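Local structure of phage integrase/site-specific recombinase (Haloarcula marismortui, 3NRW) at residues E11-Y16 with S31-L36; T49-L54 with N85-L90; G78-L83 with E102-P107. The protein probably binds DNA as a tyrosine-recombinase-type integrase acting in DNA recombination and integration, the piece here being its N-terminal core-binding domain. All blocks are in the same frame, centred on the assembly; numbering follows the deposited sequence.

Interaction 1: residues E11-Y16 with S31-L36; sequences EARDRY and SFRYRL
An antiparallel helical hairpin, built from the first two helices of the core-binding domain, brings 11-16 against 31-36. The short axes run at 166° and approach to 10.7 Å at their closest, a wide spacing bridged by long side chains and, at one margin, by water. The apolar part centres on Leu36, whose CG lies anti to its carbonyl carbon. Its CB meets the aliphatic CG of Arg13 at 4.0 Å, the two side chains sliding past one another in opposite directions. Its CD1 reaches Tyr16 CD2 at 3.8 Å, crossing the tyrosine at about a right angle. Tyr16 has CG anti to the backbone N (chi1 178°), which extends the ring toward the second helix; there its CE2 comes obliquely to Phe32 CD1 at 4.4 Å.

Beyond this strip the contact turns polar. Arg13 leaves its helix with CG anti to N, then bends at chi2 and chi3, so that its guanidinium curls back to Asp14. NE donates to Asp14 OD1 at 2.8 Å, from above the carboxylate plane, in a salt bridge; a weak second bond comes from NH2. Arg33 NH2 lies over one face of this guanidinium, 4.3 Å from Arg13 NE. The neighbouring Asp14 carboxylate may partly offset the like charges. Two waters span the gap: one accepts from Arg13 NH1 at 2.7 Å and donates to Arg33 O, the other donates to Asp14 OD1 and accepts from Arg33 NH2.

Helix 73-92 packs against the apolar strip: Leu36 and Tyr16 rest on Trp86, Phe32 touches Thr82, and Arg35 NH1 bonds Thr82 OG1, so helices 9-20 and 26-45 are both seated on that long helix.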
loop_
_atom_site.group_PDB
_atom_site.type_symbol
_atom_site.label_atom_id
_atom_site.label_comp_id
_atom_site.label_asym_id
_atom_site.label_seq_id
_atom_site.Cartn_x
_atom_site.Cartn_y
_atom_site.Cartn_z
ATOM N N GLU A 11 5.942 5.552 -7.581
ATOM C CA GLU A 11 6.989 6.303 -6.891
ATOM C C GLU A 11 6.961 6.022 -5.390
ATOM O O GLU A 11 8.005 5.805 -4.767
ATOM C CB GLU A 11 6.823 7.805 -7.114
ATOM C CG GLU A 11 6.909 8.241 -8.559
ATOM C CD GLU A 11 6.728 9.732 -8.703
ATOM O OE1 GLU A 11 5.727 10.268 -8.173
ATOM O OE2 GLU A 11 7.585 10.370 -9.354
ATOM N N ALA A 12 5.761 6.035 -4.815
ATOM C CA ALA A 12 5.585 5.780 -3.385
ATOM C C ALA A 12 6.009 4.362 -3.019
ATOM O O ALA A 12 6.561 4.129 -1.940
ATOM C CB ALA A 12 4.125 6.006 -2.987
ATOM N N ARG A 13 5.739 3.420 -3.916
ATOM C CA ARG A 13 6.103 2.023 -3.695
ATOM C C ARG A 13 7.633 1.914 -3.692
ATOM O O ARG A 13 8.211 1.350 -2.761
ATOM C CB ARG A 13 5.482 1.142 -4.794
ATOM C CG ARG A 13 5.711 -0.372 -4.670
ATOM C CD ARG A 13 7.029 -0.800 -5.314
ATOM N NE ARG A 13 7.254 -0.147 -6.603
ATOM C CZ ARG A 13 6.610 -0.441 -7.729
ATOM N NH1 ARG A 13 5.684 -1.395 -7.750
ATOM N NH2 ARG A 13 6.888 0.233 -8.837
ATOM N N ASP A 14 8.287 2.468 -4.714
ATOM C CA ASP A 14 9.752 2.418 -4.790
ATOM C C ASP A 14 10.391 3.102 -3.581
ATOM O O ASP A 14 11.383 2.616 -3.033
ATOM C CB ASP A 14 10.294 3.114 -6.053
ATOM C CG ASP A 14 9.864 2.443 -7.355
ATOM O OD1 ASP A 14 9.527 1.240 -7.351
ATOM O OD2 ASP A 14 9.890 3.132 -8.397
ATOM N N ARG A 15 9.831 4.235 -3.174
ATOM C CA ARG A 15 10.371 4.986 -2.046
ATOM C C ARG A 15 10.322 4.168 -0.765
ATOM O O ARG A 15 11.281 4.140 0.007
ATOM C CB ARG A 15 9.595 6.290 -1.853
ATOM C CG ARG A 15 10.359 7.346 -1.071
ATOM C CD ARG A 15 9.480 8.550 -0.805
ATOM N NE ARG A 15 10.190 9.637 -0.135
ATOM C CZ ARG A 15 10.869 10.591 -0.763
ATOM N NH1 ARG A 15 10.943 10.603 -2.089
ATOM N NH2 ARG A 15 11.455 11.553 -0.065
ATOM N N TYR A 16 9.196 3.495 -0.549
ATOM C CA TYR A 16 9.009 2.672 0.634
ATOM C C TYR A 16 10.002 1.508 0.674
ATOM O O TYR A 16 10.632 1.256 1.706
ATOM C CB TYR A 16 7.568 2.144 0.669
ATOM C CG TYR A 16 7.275 1.231 1.837
ATOM C CD1 TYR A 16 7.348 1.698 3.152
ATOM C CD2 TYR A 16 6.939 -0.109 1.630
ATOM C CE1 TYR A 16 7.095 0.851 4.233
ATOM C CE2 TYR A 16 6.685 -0.961 2.705
ATOM C CZ TYR A 16 6.766 -0.476 4.000
ATOM O OH TYR A 16 6.540 -1.318 5.065
ATOM N N SER A 31 8.953 -9.623 -0.427
ATOM C CA SER A 31 7.569 -9.864 -0.018
ATOM C C SER A 31 6.767 -8.565 -0.072
ATOM O O SER A 31 5.635 -8.543 -0.569
ATOM C CB SER A 31 7.522 -10.457 1.392
ATOM O OG SER A 31 8.041 -11.786 1.382
ATOM N N PHE A 32 7.355 -7.486 0.437
ATOM C CA PHE A 32 6.704 -6.177 0.416
ATOM C C PHE A 32 6.448 -5.804 -1.042
ATOM O O PHE A 32 5.372 -5.314 -1.391
ATOM C CB PHE A 32 7.606 -5.113 1.056
ATOM C CG PHE A 32 7.899 -5.349 2.514
ATOM C CD1 PHE A 32 8.963 -4.699 3.129
ATOM C CD2 PHE A 32 7.114 -6.209 3.275
ATOM C CE1 PHE A 32 9.240 -4.895 4.483
ATOM C CE2 PHE A 32 7.381 -6.414 4.632
ATOM C CZ PHE A 32 8.447 -5.759 5.234
ATOM N N ARG A 33 7.447 -6.035 -1.889
ATOM C CA ARG A 33 7.322 -5.720 -3.304
ATOM C C ARG A 33 6.175 -6.500 -3.937
ATOM O O ARG A 33 5.327 -5.920 -4.615
ATOM C CB ARG A 33 8.621 -6.032 -4.053
ATOM C CG ARG A 33 8.527 -5.801 -5.560
ATOM C CD ARG A 33 9.834 -6.109 -6.278
ATOM N NE ARG A 33 10.830 -5.060 -6.092
ATOM C CZ ARG A 33 10.747 -3.846 -6.630
ATOM N NH1 ARG A 33 11.699 -2.955 -6.405
ATOM N NH2 ARG A 33 9.714 -3.525 -7.401
ATOM N N TYR A 34 6.140 -7.809 -3.715
ATOM C CA TYR A 34 5.083 -8.633 -4.302
ATOM C C TYR A 34 3.700 -8.198 -3.823
ATOM O O TYR A 34 2.760 -8.110 -4.617
ATOM C CB TYR A 34 5.309 -10.109 -3.962
ATOM C CG TYR A 34 6.665 -10.621 -4.381
ATOM C CD1 TYR A 34 7.305 -11.623 -3.653
ATOM C CD2 TYR A 34 7.328 -10.077 -5.484
ATOM C CE1 TYR A 34 8.573 -12.068 -4.009
ATOM C CE2 TYR A 34 8.594 -10.515 -5.847
ATOM C CZ TYR A 34 9.213 -11.507 -5.105
ATOM O OH TYR A 34 10.481 -11.923 -5.447
ATOM N N ARG A 35 3.573 -7.917 -2.531
ATOM C CA ARG A 35 2.288 -7.503 -1.990
ATOM C C ARG A 35 1.811 -6.173 -2.564
ATOM O O ARG A 35 0.654 -6.049 -2.971
ATOM C CB ARG A 35 2.364 -7.400 -0.468
ATOM C CG ARG A 35 2.609 -8.732 0.214
ATOM C CD ARG A 35 2.984 -8.539 1.671
ATOM N NE ARG A 35 3.264 -9.814 2.322
ATOM C CZ ARG A 35 3.871 -9.936 3.498
ATOM N NH1 ARG A 35 4.270 -8.857 4.163
ATOM N NH2 ARG A 35 4.076 -11.140 4.011
ATOM N N LEU A 36 2.702 -5.191 -2.609
ATOM C CA LEU A 36 2.337 -3.871 -3.104
ATOM C C LEU A 36 2.193 -3.812 -4.611
ATOM O O LEU A 36 1.586 -2.882 -5.137
ATOM C CB LEU A 36 3.351 -2.834 -2.628
ATOM C CG LEU A 36 3.380 -2.654 -1.107
ATOM C CD1 LEU A 36 4.364 -1.560 -0.733
ATOM C CD2 LEU A 36 1.976 -2.302 -0.608
HETATM O O HOH W 1 5.785 -3.787 -6.439
HETATM O O HOH W 2 9.973 -1.058 -9.242
#

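Interaction 2: residues T49-L54 with N85-L90; sequences TAMREL and NWLEYL
The selenomethionine Met51 points its terminal methyl at the indole of Trp86, and the rest of the contact is arranged round that methyl. Met51 CE stands over one face of the six-membered ring, 3.6 Å from its centroid and 21° off the ring normal, a CH-pi contact displaced toward CH2, which it approaches to 3.3 Å. SE sits farther out and obliquely, 4.8 Å from the same centroid, adding a Met-aromatic component. The side chain folds to reach this place: CG is anti to the carbonyl carbon, and further bends at chi2 and chi3 turn the methyl onto the indole face, across the indole at about a right angle.

Two leucines of the helix hold the methyl from other directions. Leu87 CD2 and Leu90 CD1 each approach Met51 CE to 3.7 Å, and Leu90 CD1 also lies over the Trp86 face that carries the methyl. Leu54 adds a looser contact, its CD1 meeting Leu87 CD2 at 4.2 Å as the two side chains cross. Trp86 extends with CG anti to the backbone N (chi1 180°), and its buried NE1 is satisfied by Ala12 O, a bond that fixes the rotation of the indole.

This buried packing pins the link between helices 26-45 and 56-67, with its 3-10 turn at 51-53, onto helix 73-92. Phe39 of helix 26-45 touches Met51, Leu54 and Trp86, while Pro9 and Ala12 of helix 9-20 also touch Met51.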
loop_
_atom_site.group_PDB
_atom_site.type_symbol
_atom_site.label_atom_id
_atom_site.label_comp_id
_atom_site.label_asym_id
_atom_site.label_seq_id
_atom_site.Cartn_x
_atom_site.Cartn_y
_atom_site.Cartn_z
ATOM N N THR A 49 -3.483 8.789 -9.636
ATOM C CA THR A 49 -2.164 9.331 -9.965
ATOM C C THR A 49 -1.331 9.859 -8.807
ATOM O O THR A 49 -0.143 10.122 -8.975
ATOM C CB THR A 49 -2.279 10.456 -11.011
ATOM O OG1 THR A 49 -3.092 11.509 -10.482
ATOM C CG2 THR A 49 -2.910 9.927 -12.295
ATOM N N ALA A 50 -1.951 10.030 -7.643
ATOM C CA ALA A 50 -1.251 10.525 -6.463
ATOM C C ALA A 50 -1.804 9.775 -5.262
ATOM O O ALA A 50 -3.016 9.612 -5.134
ATOM C CB ALA A 50 -1.474 12.030 -6.298
HETATM N N MSE A 51 -0.925 9.324 -4.375
HETATM C CA MSE A 51 -1.382 8.580 -3.217
HETATM C C MSE A 51 -2.313 9.379 -2.310
HETATM O O MSE A 51 -3.166 8.802 -1.636
HETATM C CB MSE A 51 -0.181 8.060 -2.419
HETATM C CG MSE A 51 0.614 6.973 -3.132
HETATM SE SE MSE A 51 -0.414 5.333 -3.471
HETATM C CE MSE A 51 -0.284 4.528 -1.696
ATOM N N ARG A 52 -2.166 10.699 -2.298
ATOM C CA ARG A 52 -3.021 11.529 -1.457
ATOM C C ARG A 52 -4.494 11.412 -1.864
ATOM O O ARG A 52 -5.390 11.729 -1.078
ATOM C CB ARG A 52 -2.572 12.992 -1.529
ATOM C CG ARG A 52 -3.193 13.886 -0.466
ATOM C CD ARG A 52 -2.762 15.328 -0.656
ATOM N NE ARG A 52 -1.311 15.495 -0.577
ATOM C CZ ARG A 52 -0.597 15.376 0.540
ATOM N NH1 ARG A 52 -1.188 15.083 1.688
ATOM N NH2 ARG A 52 0.713 15.576 0.511
ATOM N N GLU A 53 -4.738 10.949 -3.086
ATOM C CA GLU A 53 -6.097 10.786 -3.604
ATOM C C GLU A 53 -6.848 9.643 -2.927
ATOM O O GLU A 53 -8.072 9.561 -3.014
ATOM C CB GLU A 53 -6.059 10.549 -5.117
ATOM C CG GLU A 53 -5.549 11.746 -5.912
ATOM C CD GLU A 53 -5.397 11.458 -7.396
ATOM O OE1 GLU A 53 -5.101 12.403 -8.158
ATOM O OE2 GLU A 53 -5.563 10.289 -7.801
ATOM N N LEU A 54 -6.115 8.760 -2.258
ATOM C CA LEU A 54 -6.735 7.634 -1.571
ATOM C C LEU A 54 -7.688 8.078 -0.466
ATOM O O LEU A 54 -7.487 9.118 0.162
ATOM C CB LEU A 54 -5.661 6.724 -0.979
ATOM C CG LEU A 54 -4.858 5.929 -2.005
ATOM C CD1 LEU A 54 -3.768 5.155 -1.290
ATOM C CD2 LEU A 54 -5.784 4.980 -2.769
ATOM N N ASN A 85 1.264 -0.502 6.779
ATOM C CA ASN A 85 2.571 0.026 7.157
ATOM C C ASN A 85 3.085 1.006 6.115
ATOM O O ASN A 85 3.767 1.986 6.437
ATOM C CB ASN A 85 3.578 -1.106 7.335
ATOM C CG ASN A 85 3.166 -2.072 8.417
ATOM O OD1 ASN A 85 2.426 -1.709 9.329
ATOM N ND2 ASN A 85 3.648 -3.302 8.332
ATOM N N TRP A 86 2.760 0.734 4.859
ATOM C CA TRP A 86 3.182 1.601 3.773
ATOM C C TRP A 86 2.540 2.973 3.937
ATOM O O TRP A 86 3.231 3.991 3.878
ATOM C CB TRP A 86 2.785 0.968 2.443
ATOM C CG TRP A 86 3.136 1.739 1.223
ATOM C CD1 TRP A 86 4.224 2.538 1.025
ATOM C CD2 TRP A 86 2.441 1.685 -0.025
ATOM N NE1 TRP A 86 4.256 2.981 -0.288
ATOM C CE2 TRP A 86 3.174 2.466 -0.948
ATOM C CE3 TRP A 86 1.274 1.041 -0.453
ATOM C CZ2 TRP A 86 2.769 2.619 -2.279
ATOM C CZ3 TRP A 86 0.872 1.197 -1.782
ATOM C CH2 TRP A 86 1.621 1.977 -2.675
ATOM N N LEU A 87 1.230 3.004 4.161
ATOM C CA LEU A 87 0.537 4.272 4.333
ATOM C C LEU A 87 1.020 5.029 5.571
ATOM O O LEU A 87 1.023 6.260 5.577
ATOM C CB LEU A 87 -0.976 4.055 4.392
ATOM C CG LEU A 87 -1.583 3.479 3.105
ATOM C CD1 LEU A 87 -3.093 3.418 3.241
ATOM C CD2 LEU A 87 -1.194 4.343 1.903
ATOM N N GLU A 88 1.425 4.307 6.613
ATOM C CA GLU A 88 1.930 4.966 7.821
ATOM C C GLU A 88 3.207 5.716 7.461
ATOM O O GLU A 88 3.424 6.839 7.912
ATOM C CB GLU A 88 2.220 3.942 8.925
ATOM C CG GLU A 88 0.991 3.154 9.349
ATOM C CD GLU A 88 1.221 2.301 10.585
ATOM O OE1 GLU A 88 2.325 1.736 10.728
ATOM O OE2 GLU A 88 0.283 2.176 11.400
ATOM N N TYR A 89 4.050 5.089 6.645
ATOM C CA TYR A 89 5.293 5.711 6.206
ATOM C C TYR A 89 4.970 6.965 5.403
ATOM O O TYR A 89 5.534 8.033 5.646
ATOM C CB TYR A 89 6.108 4.741 5.340
ATOM C CG TYR A 89 7.249 5.387 4.587
ATOM C CD1 TYR A 89 8.283 6.036 5.265
ATOM C CD2 TYR A 89 7.295 5.358 3.191
ATOM C CE1 TYR A 89 9.330 6.638 4.574
ATOM C CE2 TYR A 89 8.337 5.958 2.493
ATOM C CZ TYR A 89 9.353 6.599 3.191
ATOM O OH TYR A 89 10.388 7.206 2.514
ATOM N N LEU A 90 4.060 6.833 4.443
ATOM C CA LEU A 90 3.683 7.967 3.611
ATOM C C LEU A 90 3.046 9.096 4.416
ATOM O O LEU A 90 3.229 10.268 4.092
ATOM C CB LEU A 90 2.733 7.523 2.495
ATOM C CG LEU A 90 3.306 6.538 1.471
ATOM C CD1 LEU A 90 2.230 6.230 0.444
ATOM C CD2 LEU A 90 4.548 7.123 0.787
#

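Interaction 3: residues G78-L83 with E102-P107; sequences GEMQTL and EKVHVP
The helical segment 78-83 faces a tail that leaves a short 3-10 segment at 102-103 and runs extended from Val104 to Val106, with their CA atoms closest at Met80 and Val106, 5.5 Å apart. This is plain packing of the C-terminal end of the modelled chain on helix 73-92, the last helix of the all-helical core-binding domain. The selenomethionine Met80 carries most of it. With CG anti to the carbonyl carbon and bends at chi2 and chi3, it lies along the tail, against the His105 carbonyl: CG is 4.0 Å from Pro107 CD, the side chains crossing at about a right angle, while CE meets Val104 CG1 at 3.9 Å. Met80 O lies against Val104 CG1 (3.8 Å) and Val106 CG2 (4.1 Å). Leu83 CD2 approaches the same Val104 methyl more distantly. Gln81 bends at chi2 and OE1 comes to 3.9 Å from Val106 CG1, an oblique crossing. From helix 56-67, Leu59 touches Val104 and Glu63 touches Met80 and Pro107; His105, whose CB is directed away from 78-83, is hydrogen-bonded through ND1 to Glu63 OE1. Met80 CE lies 3.5 Å from His105 O, the closest approach between the two segments.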
loop_
_atom_site.group_PDB
_atom_site.type_symbol
_atom_site.label_atom_id
_atom_site.label_comp_id
_atom_site.label_asym_id
_atom_site.label_seq_id
_atom_site.Cartn_x
_atom_site.Cartn_y
_atom_site.Cartn_z
ATOM N N GLY A 78 -1.572 -10.421 5.494
ATOM C CA GLY A 78 -0.212 -9.915 5.429
ATOM C C GLY A 78 -0.078 -8.830 4.381
ATOM O O GLY A 78 0.757 -7.932 4.490
ATOM N N GLU A 79 -0.921 -8.921 3.360
ATOM C CA GLU A 79 -0.923 -7.955 2.277
ATOM C C GLU A 79 -1.515 -6.638 2.762
ATOM O O GLU A 79 -0.989 -5.558 2.472
ATOM C CB GLU A 79 -1.755 -8.495 1.121
ATOM C CG GLU A 79 -1.473 -7.838 -0.191
ATOM C CD GLU A 79 -2.332 -8.390 -1.295
ATOM O OE1 GLU A 79 -2.293 -9.618 -1.528
ATOM O OE2 GLU A 79 -3.052 -7.591 -1.924
HETATM N N MSE A 80 -2.616 -6.723 3.500
HETATM C CA MSE A 80 -3.255 -5.514 4.007
HETATM C C MSE A 80 -2.388 -4.857 5.078
HETATM O O MSE A 80 -2.372 -3.632 5.200
HETATM C CB MSE A 80 -4.649 -5.831 4.572
HETATM C CG MSE A 80 -5.677 -6.292 3.523
HETATM SE SE MSE A 80 -5.896 -5.040 2.059
HETATM C CE MSE A 80 -6.729 -3.547 2.995
ATOM N N GLN A 81 -1.673 -5.672 5.847
ATOM C CA GLN A 81 -0.796 -5.162 6.899
ATOM C C GLN A 81 0.363 -4.382 6.281
ATOM O O GLN A 81 0.776 -3.341 6.798
ATOM C CB GLN A 81 -0.249 -6.311 7.746
ATOM C CG GLN A 81 0.700 -5.862 8.843
ATOM C CD GLN A 81 0.045 -4.907 9.820
ATOM O OE1 GLN A 81 -0.902 -5.269 10.520
ATOM N NE2 GLN A 81 0.540 -3.673 9.866
ATOM N N THR A 82 0.898 -4.896 5.178
ATOM C CA THR A 82 1.985 -4.204 4.511
ATOM C C THR A 82 1.418 -2.923 3.915
ATOM O O THR A 82 2.073 -1.888 3.940
ATOM C CB THR A 82 2.640 -5.072 3.413
ATOM O OG1 THR A 82 3.499 -6.047 4.023
ATOM C CG2 THR A 82 3.463 -4.208 2.465
ATOM N N LEU A 83 0.194 -2.987 3.396
ATOM C CA LEU A 83 -0.442 -1.798 2.832
ATOM C C LEU A 83 -0.550 -0.763 3.947
ATOM O O LEU A 83 -0.255 0.420 3.758
ATOM C CB LEU A 83 -1.843 -2.133 2.290
ATOM C CG LEU A 83 -2.684 -0.950 1.790
ATOM C CD1 LEU A 83 -1.923 -0.203 0.709
ATOM C CD2 LEU A 83 -4.031 -1.434 1.256
ATOM N N GLU A 102 -5.228 4.759 9.249
ATOM C CA GLU A 102 -6.172 4.174 10.201
ATOM C C GLU A 102 -7.399 3.592 9.508
ATOM O O GLU A 102 -8.102 2.756 10.072
ATOM C CB GLU A 102 -6.637 5.229 11.213
ATOM C CG GLU A 102 -7.137 6.519 10.563
ATOM C CD GLU A 102 -8.255 7.199 11.339
ATOM O OE1 GLU A 102 -8.136 7.351 12.576
ATOM O OE2 GLU A 102 -9.252 7.600 10.700
ATOM N N LYS A 103 -7.663 4.043 8.288
ATOM C CA LYS A 103 -8.822 3.562 7.551
ATOM C C LYS A 103 -8.567 2.227 6.858
ATOM O O LYS A 103 -9.456 1.683 6.203
ATOM C CB LYS A 103 -9.268 4.623 6.542
ATOM C CG LYS A 103 -9.743 5.903 7.216
ATOM C CD LYS A 103 -10.034 7.007 6.227
ATOM C CE LYS A 103 -10.553 8.246 6.950
ATOM N NZ LYS A 103 -10.839 9.368 6.005
ATOM N N VAL A 104 -7.356 1.697 7.005
ATOM C CA VAL A 104 -7.013 0.415 6.396
ATOM C C VAL A 104 -7.475 -0.732 7.288
ATOM O O VAL A 104 -7.021 -0.870 8.425
ATOM C CB VAL A 104 -5.492 0.266 6.177
ATOM C CG1 VAL A 104 -5.194 -1.103 5.582
ATOM C CG2 VAL A 104 -4.984 1.363 5.254
ATOM N N HIS A 105 -8.375 -1.553 6.760
ATOM C CA HIS A 105 -8.904 -2.693 7.496
ATOM C C HIS A 105 -8.014 -3.923 7.332
ATOM O O HIS A 105 -7.855 -4.446 6.227
ATOM C CB HIS A 105 -10.330 -2.999 7.021
ATOM C CG HIS A 105 -10.950 -4.194 7.676
ATOM N ND1 HIS A 105 -10.953 -5.445 7.097
ATOM C CD2 HIS A 105 -11.582 -4.331 8.867
ATOM C CE1 HIS A 105 -11.561 -6.300 7.902
ATOM N NE2 HIS A 105 -11.951 -5.648 8.982
ATOM N N VAL A 106 -7.429 -4.374 8.438
ATOM C CA VAL A 106 -6.559 -5.542 8.413
ATOM C C VAL A 106 -7.289 -6.748 8.995
ATOM O O VAL A 106 -7.392 -6.899 10.212
ATOM C CB VAL A 106 -5.260 -5.297 9.220
ATOM C CG1 VAL A 106 -4.380 -6.540 9.183
ATOM C CG2 VAL A 106 -4.506 -4.106 8.640
ATOM N N PRO A 107 -7.814 -7.622 8.123
ATOM C CA PRO A 107 -8.539 -8.820 8.552
ATOM C C PRO A 107 -7.607 -9.864 9.158
ATOM O O PRO A 107 -7.712 -10.188 10.340
ATOM C CB PRO A 107 -9.192 -9.301 7.262
ATOM C CG PRO A 107 -8.168 -8.935 6.232
ATOM C CD PRO A 107 -7.770 -7.535 6.652
#

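From the N terminus, interaction 1 comes first, closing the short hairpin loop between helices 9-20 and 26-45. It is complete before the chain reaches 49-54, where interaction 2 opens; that contact closes a longer loop through helix 56-67 and on into helix 73-92. Interaction 3 crosses interaction 2, because 78-83 falls between 49-54 and 85-90, while 102-107 lies beyond both. Helix 73-92 is thus the common spine. Trp86 meets the first hairpin as well as the 49-54 link, Thr82 bonds Arg35 of interaction 1, and Leu87 packs against Val104, joining interactions 2 and 3. Interactions 1 and 3 lie on opposite sides of the chain's centre.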